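Local structure of pyrrolidone-carboxylate peptidase (Pyrococcus furiosus, 1X10) at residues Ile78-Val83 and Ile133-Gly138; Ser74-Glu79 and Ile165-Ile170. The protein removes N-terminal pyroglutamyl (5-oxoproline) groups from peptides, acting as a thiol peptidase, except where the next residue is proline. The protein carries 3 engineered substitutions. All coordinates share one frame; numbering follows the deposited sequence.

Interaction 1: Ile78-Val83 and Ile133-Gly138; sequences IERIAV and ISNSAG
E79 and S134 meet tip to tip, through a hydrogen bond of 2.8 Å between OE2 of E79 and OG of S134. A bend in the glutamate chain (chi2 -62°) brings the carboxylate over to the neighbouring strand, while S134 holds OG anti to its backbone N (chi1 167°), which turns it toward the carboxylate. CB of A137 sits over the flat of the same carboxylate, 3.4 Å from CD of E79. OE1 of E79, an active-site residue, is taken up by a salt bridge to R73 and by ND1 of H166. Beneath these side chains two parallel strands of the central sheet of the peptidase C15 fold run together, S134 N donating to I78 O at 2.8 Å and R80 N to S134 O at 2.9 Å. An alanine in place of E79 would probably leave R73 without this counter-charge, H166 ND1 without its acceptor, S134 OG without its carboxylate mate and a gap over the methyl of A137. Past the strand ends, R80 and N135 lie side by side, guanidinium and amide planes 31° apart, with R80 CD 3.1 Å from N135 ND2. NH1 of R80 reaches I133 CG2 at 3.4 Å, and NH2 forms salt bridges with D87 and D100 of the second subunit. Further on, a water joins O of I81 to N of A137.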
ATOM      1  N   ILE A  78       0.410  18.716   3.883  1.00  9.75           N
ATOM      2  CA  ILE A  78      -0.098  19.970   4.425  1.00  9.87           C
ATOM      3  C   ILE A  78      -1.613  19.831   4.543  1.00  9.87           C
ATOM      4  O   ILE A  78      -2.303  19.610   3.546  1.00  9.23           O
ATOM      5  CB  ILE A  78       0.265  21.132   3.487  1.00 10.75           C
ATOM      6  CG1 ILE A  78       1.780  21.116   3.230  1.00 11.62           C
ATOM      7  CG2 ILE A  78      -0.155  22.457   4.110  1.00 11.62           C
ATOM      8  CD1 ILE A  78       2.216  21.868   1.969  1.00 12.87           C
ATOM      9  N   GLU A  79      -2.116  19.945   5.770  1.00  9.16           N
ATOM     10  CA  GLU A  79      -3.541  19.789   6.043  1.00  9.49           C
ATOM     11  C   GLU A  79      -4.406  20.951   5.563  1.00  9.84           C
ATOM     12  O   GLU A  79      -4.169  22.114   5.887  1.00  9.15           O
ATOM     13  CB  GLU A  79      -3.759  19.557   7.543  1.00  9.85           C
ATOM     14  CG  GLU A  79      -2.983  18.364   8.106  1.00  9.28           C
ATOM     15  CD  GLU A  79      -3.384  17.039   7.467  1.00 10.23           C
ATOM     16  OE1 GLU A  79      -2.633  16.046   7.626  1.00 10.43           O
ATOM     17  OE2 GLU A  79      -4.449  16.982   6.813  1.00  9.28           O
ATOM     18  N   ARG A  80      -5.422  20.609   4.787  1.00 10.37           N
ATOM     19  CA  ARG A  80      -6.335  21.598   4.241  1.00 11.60           C
ATOM     20  C   ARG A  80      -7.445  21.976   5.209  1.00 10.75           C
ATOM     21  O   ARG A  80      -7.878  23.130   5.252  1.00  9.94           O
ATOM     22  CB  ARG A  80      -6.965  21.050   2.961  1.00 12.76           C
ATOM     23  CG  ARG A  80      -7.931  21.992   2.262  1.00 15.96           C
ATOM     24  CD  ARG A  80      -8.409  21.368   0.955  1.00 18.34           C
ATOM     25  NE  ARG A  80      -8.130  22.247  -0.174  1.00 22.52           N
ATOM     26  CZ  ARG A  80      -7.524  21.869  -1.291  1.00 21.92           C
ATOM     27  NH1 ARG A  80      -7.125  20.616  -1.445  1.00 23.33           N
ATOM     28  NH2 ARG A  80      -7.319  22.750  -2.254  1.00 25.28           N
ATOM     29  N   ILE A  81      -7.881  21.009   6.008  1.00 10.76           N
ATOM     30  CA  ILE A  81      -9.003  21.250   6.904  1.00 10.83           C
ATOM     31  C   ILE A  81      -8.952  20.579   8.280  1.00  9.88           C
ATOM     32  O   ILE A  81      -8.457  19.454   8.432  1.00  9.43           O
ATOM     33  CB  ILE A  81     -10.298  20.816   6.182  1.00 12.16           C
ATOM     34  CG1 ILE A  81     -11.539  21.211   6.984  1.00 12.61           C
ATOM     35  CG2 ILE A  81     -10.275  19.312   5.962  1.00 12.14           C
ATOM     36  CD1 ILE A  81     -12.836  20.862   6.260  1.00 13.12           C
ATOM     37  N   ALA A  82      -9.472  21.292   9.274  1.00  9.81           N
ATOM     38  CA  ALA A  82      -9.559  20.811  10.652  1.00  9.98           C
ATOM     39  C   ALA A  82     -11.046  20.564  10.922  1.00 10.68           C
ATOM     40  O   ALA A  82     -11.886  21.414  10.625  1.00 10.10           O
ATOM     41  CB  ALA A  82      -9.015  21.866  11.623  1.00  9.99           C
ATOM     42  N   VAL A  83     -11.366  19.408  11.491  1.00 11.38           N
ATOM     43  CA  VAL A  83     -12.755  19.048  11.751  1.00 12.63           C
ATOM     44  C   VAL A  83     -13.129  19.039  13.234  1.00 12.60           C
ATOM     45  O   VAL A  83     -12.371  18.564  14.078  1.00 12.09           O
ATOM     46  CB  VAL A  83     -13.054  17.679  11.145  1.00 13.26           C
ATOM     47  CG1 VAL A  83     -12.883  17.735   9.623  1.00 13.85           C
ATOM     48  CG2 VAL A  83     -12.101  16.671  11.707  1.00 14.92           C
ATOM     49  N   ILE A 133      -1.223  18.029  -0.510  1.00 12.17           N
ATOM     50  CA  ILE A 133      -2.243  18.573   0.373  1.00 12.30           C
ATOM     51  C   ILE A 133      -3.118  17.429   0.872  1.00 11.99           C
ATOM     52  O   ILE A 133      -3.669  16.667   0.078  1.00 11.36           O
ATOM     53  CB  ILE A 133      -3.144  19.617  -0.356  1.00 13.40           C
ATOM     54  CG1 ILE A 133      -2.432  20.975  -0.494  1.00 14.68           C
ATOM     55  CG2 ILE A 133      -4.400  19.890   0.479  1.00 13.09           C
ATOM     56  CD1 ILE A 133      -0.981  20.910  -0.835  1.00 17.02           C
ATOM     57  N   SER A 134      -3.231  17.308   2.191  1.00 11.60           N
ATOM     58  CA  SER A 134      -4.058  16.274   2.803  1.00 11.13           C
ATOM     59  C   SER A 134      -5.419  16.881   3.129  1.00 11.42           C
ATOM     60  O   SER A 134      -5.504  18.032   3.570  1.00 10.05           O
ATOM     61  CB  SER A 134      -3.402  15.754   4.086  1.00 11.43           C
ATOM     62  OG  SER A 134      -4.311  14.975   4.842  1.00 10.68           O
ATOM     63  N   ASN A 135      -6.482  16.105   2.914  1.00 10.59           N
ATOM     64  CA  ASN A 135      -7.830  16.588   3.177  1.00 11.11           C
ATOM     65  C   ASN A 135      -8.432  16.073   4.481  1.00 10.95           C
ATOM     66  O   ASN A 135      -9.618  16.271   4.762  1.00 10.85           O
ATOM     67  CB  ASN A 135      -8.721  16.268   1.982  1.00 10.51           C
ATOM     68  CG  ASN A 135      -8.291  17.028   0.747  1.00 11.39           C
ATOM     69  OD1 ASN A 135      -8.225  16.473  -0.352  1.00 13.51           O
ATOM     70  ND2 ASN A 135      -7.990  18.308   0.924  1.00 10.13           N
ATOM     71  N   SER A 136      -7.602  15.401   5.271  1.00 10.07           N
ATOM     72  CA  SER A 136      -8.011  14.915   6.582  1.00  9.98           C
ATOM     73  C   SER A 136      -6.777  14.735   7.449  1.00  9.77           C
ATOM     74  O   SER A 136      -5.861  13.989   7.094  1.00  8.61           O
ATOM     75  CB  SER A 136      -8.750  13.582   6.495  1.00 10.52           C
ATOM     76  OG  SER A 136      -9.032  13.111   7.808  1.00  9.75           O
ATOM     77  N   ALA A 137      -6.751  15.424   8.584  1.00  9.78           N
ATOM     78  CA  ALA A 137      -5.622  15.323   9.505  1.00  9.91           C
ATOM     79  C   ALA A 137      -5.926  14.252  10.548  1.00 10.41           C
ATOM     80  O   ALA A 137      -5.266  14.167  11.591  1.00 10.62           O
ATOM     81  CB  ALA A 137      -5.388  16.669  10.187  1.00 10.31           C
ATOM     82  N   GLY A 138      -6.927  13.428  10.254  1.00 10.74           N
ATOM     83  CA  GLY A 138      -7.329  12.389  11.183  1.00 11.20           C
ATOM     84  C   GLY A 138      -8.269  13.009  12.205  1.00 11.65           C
ATOM     85  O   GLY A 138      -8.652  14.174  12.065  1.00 11.29           O
TER
HETATM   86  O   HOH W   1      -8.974  17.064   9.566  1.00  7.10           O

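Interaction 2: Ser74-Glu79 and Ile165-Ile170; sequences SAISIE and IHVPYI
H166 and E79 are joined across two antiparallel neighbours of the central sheet by the His-carboxylate hydrogen bond of the Cys-His-Glu catalytic triad. ND1 of H166 donates to OE1 of E79 at 2.7 Å, reaching that oxygen on its anti side, 25° out of the carboxylate plane, with the ring almost square to that plane (87°). NE2 of H166 bonds to OG of S142, an engineered serine at the cysteine position, so bonds at both ring nitrogens fix the imidazole's rotation. The strands are closed by S77 and H166, a hydrogen-bonded pair: H166 N to S77 O at 2.8 Å, S77 N to H166 O at 3.1 Å. On the opposite face of the sheet the packing is apolar and tight. CG2 of I76 meets CG2 of I165 at 3.9 Å, while the other branch of I76 runs alongside V167, CD1 to CG1 3.9 Å, and crosses the ring of P168 nearly at a right angle; A195, A199 and A192 of helix 189-206 lie against I76, I165 and V167 in turn. Towards S74 the pairing opens, and there a water takes over, donating to A75 O and, weakly, to H166 O while also bonding S77 OG. OG of S77 stands between its backbone N and carbonyl carbon (chi1 53°), bonded to R73 as well, and rests 3.2 Å from CB of H166.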
ATOM      1  N   SER A  74       3.982   8.792   3.003  1.00 12.56           N
ATOM      2  CA  SER A  74       5.250   8.784   2.271  1.00 11.97           C
ATOM      3  C   SER A  74       5.893  10.115   1.940  1.00 12.15           C
ATOM      4  O   SER A  74       7.024  10.149   1.447  1.00 12.28           O
ATOM      5  CB  SER A  74       5.062   8.022   0.964  1.00 12.39           C
ATOM      6  OG  SER A  74       4.133   8.706   0.142  1.00 13.34           O
ATOM      7  N   ALA A  75       5.181  11.209   2.184  1.00 11.54           N
ATOM      8  CA  ALA A  75       5.718  12.521   1.882  1.00 10.74           C
ATOM      9  C   ALA A  75       5.157  13.546   2.850  1.00 10.81           C
ATOM     10  O   ALA A  75       4.260  13.242   3.642  1.00 10.43           O
ATOM     11  CB  ALA A  75       5.359  12.906   0.452  1.00 10.63           C
ATOM     12  N   ILE A  76       5.701  14.757   2.791  1.00  9.99           N
ATOM     13  CA  ILE A  76       5.226  15.840   3.644  1.00  9.82           C
ATOM     14  C   ILE A  76       3.786  16.120   3.236  1.00  9.90           C
ATOM     15  O   ILE A  76       3.470  16.165   2.043  1.00 10.56           O
ATOM     16  CB  ILE A  76       6.046  17.135   3.430  1.00  9.80           C
ATOM     17  CG1 ILE A  76       7.504  16.923   3.859  1.00  9.74           C
ATOM     18  CG2 ILE A  76       5.404  18.293   4.203  1.00  9.40           C
ATOM     19  CD1 ILE A  76       7.689  16.608   5.345  1.00  9.48           C
ATOM     20  N   SER A  77       2.900  16.287   4.207  1.00  9.77           N
ATOM     21  CA  SER A  77       1.519  16.586   3.881  1.00 10.06           C
ATOM     22  C   SER A  77       1.060  17.828   4.623  1.00 10.08           C
ATOM     23  O   SER A  77       1.301  17.983   5.821  1.00 10.17           O
ATOM     24  CB  SER A  77       0.598  15.394   4.191  1.00 10.45           C
ATOM     25  OG  SER A  77       0.740  14.938   5.521  1.00 11.11           O
ATOM     26  N   ILE A  78       0.410  18.716   3.883  1.00  9.75           N
ATOM     27  CA  ILE A  78      -0.098  19.970   4.425  1.00  9.87           C
ATOM     28  C   ILE A  78      -1.613  19.831   4.543  1.00  9.87           C
ATOM     29  O   ILE A  78      -2.303  19.610   3.546  1.00  9.23           O
ATOM     30  CB  ILE A  78       0.265  21.132   3.487  1.00 10.75           C
ATOM     31  CG1 ILE A  78       1.780  21.116   3.230  1.00 11.62           C
ATOM     32  CG2 ILE A  78      -0.155  22.457   4.110  1.00 11.62           C
ATOM     33  CD1 ILE A  78       2.216  21.868   1.969  1.00 12.87           C
ATOM     34  N   GLU A  79      -2.116  19.945   5.770  1.00  9.16           N
ATOM     35  CA  GLU A  79      -3.541  19.789   6.043  1.00  9.49           C
ATOM     36  C   GLU A  79      -4.406  20.951   5.563  1.00  9.84           C
ATOM     37  O   GLU A  79      -4.169  22.114   5.887  1.00  9.15           O
ATOM     38  CB  GLU A  79      -3.759  19.557   7.543  1.00  9.85           C
ATOM     39  CG  GLU A  79      -2.983  18.364   8.106  1.00  9.28           C
ATOM     40  CD  GLU A  79      -3.384  17.039   7.467  1.00 10.23           C
ATOM     41  OE1 GLU A  79      -2.633  16.046   7.626  1.00 10.43           O
ATOM     42  OE2 GLU A  79      -4.449  16.982   6.813  1.00  9.28           O
ATOM     43  N   ILE A 165       1.026  20.546   9.580  1.00  9.75           N
ATOM     44  CA  ILE A 165       1.879  19.809   8.656  1.00  9.70           C
ATOM     45  C   ILE A 165       2.232  18.460   9.262  1.00  9.85           C
ATOM     46  O   ILE A 165       2.691  18.384  10.399  1.00  9.33           O
ATOM     47  CB  ILE A 165       3.189  20.574   8.374  1.00 10.44           C
ATOM     48  CG1 ILE A 165       2.877  21.861   7.609  1.00 10.91           C
ATOM     49  CG2 ILE A 165       4.158  19.692   7.581  1.00  9.98           C
ATOM     50  CD1 ILE A 165       4.099  22.733   7.361  1.00 12.24           C
ATOM     51  N   HIS A 166       1.995  17.390   8.511  1.00  9.66           N
ATOM     52  CA  HIS A 166       2.325  16.054   8.991  1.00  9.91           C
ATOM     53  C   HIS A 166       3.594  15.574   8.297  1.00 10.48           C
ATOM     54  O   HIS A 166       3.787  15.822   7.104  1.00 10.40           O
ATOM     55  CB  HIS A 166       1.184  15.071   8.695  1.00 10.35           C
ATOM     56  CG  HIS A 166       0.202  14.924   9.817  1.00 10.05           C
ATOM     57  ND1 HIS A 166      -1.107  15.339   9.719  1.00 10.25           N
ATOM     58  CD2 HIS A 166       0.336  14.392  11.057  1.00 11.28           C
ATOM     59  CE1 HIS A 166      -1.740  15.068  10.847  1.00 10.76           C
ATOM     60  NE2 HIS A 166      -0.887  14.493  11.675  1.00 11.13           N
ATOM     61  N   VAL A 167       4.456  14.886   9.043  1.00 10.78           N
ATOM     62  CA  VAL A 167       5.687  14.359   8.474  1.00 10.77           C
ATOM     63  C   VAL A 167       5.680  12.840   8.594  1.00 11.30           C
ATOM     64  O   VAL A 167       5.050  12.282   9.489  1.00 11.26           O
ATOM     65  CB  VAL A 167       6.948  14.908   9.200  1.00 10.70           C
ATOM     66  CG1 VAL A 167       6.922  16.438   9.204  1.00 11.24           C
ATOM     67  CG2 VAL A 167       7.031  14.356  10.624  1.00 10.64           C
ATOM     68  N   PRO A 168       6.366  12.151   7.673  1.00 11.53           N
ATOM     69  CA  PRO A 168       6.422  10.689   7.709  1.00 11.43           C
ATOM     70  C   PRO A 168       7.346  10.249   8.839  1.00 11.45           C
ATOM     71  O   PRO A 168       7.960  11.079   9.514  1.00 11.33           O
ATOM     72  CB  PRO A 168       7.022  10.328   6.346  1.00 11.90           C
ATOM     73  CG  PRO A 168       6.702  11.517   5.475  1.00 11.36           C
ATOM     74  CD  PRO A 168       6.926  12.671   6.413  1.00 11.48           C
ATOM     75  N   TYR A 169       7.428   8.942   9.048  1.00 11.81           N
ATOM     76  CA  TYR A 169       8.341   8.383  10.040  1.00 11.62           C
ATOM     77  C   TYR A 169       9.727   8.767   9.525  1.00 11.71           C
ATOM     78  O   TYR A 169       9.905   8.917   8.314  1.00 10.35           O
ATOM     79  CB  TYR A 169       8.329   6.855   9.997  1.00 11.83           C
ATOM     80  CG  TYR A 169       7.221   6.133  10.712  1.00 12.25           C
ATOM     81  CD1 TYR A 169       7.064   6.241  12.095  1.00 13.19           C
ATOM     82  CD2 TYR A 169       6.403   5.238  10.021  1.00 12.96           C
ATOM     83  CE1 TYR A 169       6.122   5.463  12.773  1.00 13.58           C
ATOM     84  CE2 TYR A 169       5.470   4.455  10.687  1.00 13.49           C
ATOM     85  CZ  TYR A 169       5.336   4.568  12.057  1.00 13.71           C
ATOM     86  OH  TYR A 169       4.434   3.766  12.712  1.00 14.75           O
ATOM     87  N   ILE A 170      10.704   8.932  10.414  1.00 11.67           N
ATOM     88  CA  ILE A 170      12.060   9.159   9.930  1.00 12.30           C
ATOM     89  C   ILE A 170      12.615   7.727   9.894  1.00 12.54           C
ATOM     90  O   ILE A 170      12.131   6.861  10.629  1.00 12.48           O
ATOM     91  CB  ILE A 170      12.908  10.065  10.860  1.00 12.60           C
ATOM     92  CG1 ILE A 170      12.921   9.534  12.290  1.00 12.83           C
ATOM     93  CG2 ILE A 170      12.370  11.487  10.807  1.00 12.41           C
ATOM     94  CD1 ILE A 170      13.846  10.329  13.206  1.00 12.57           C
TER
HETATM   95  O   HOH W   2       2.953  13.213   6.020  1.00  8.10           O

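In the fold
Coming from the N terminus, the chain lays down strand 76-83, and both contacts start there, sharing I78 and E79. Interaction 1 closes first: after strand 110-112 and helix 117-126 the chain returns as strand 131-134, parallel to its partner. It then runs on through helix 141-156, with the engineered S142 in its first turn, and comes back as strand 161-167 to close interaction 2 from the other flank, antiparallel. The smaller loop therefore lies within the larger one. Strand 76-83 is left between 131-134 and 161-167, and strand 161-167 carries the sheet onward to 63-69. The contacts touch where A137 O packs against H166 CE1 and where S134 CB meets S77 CB.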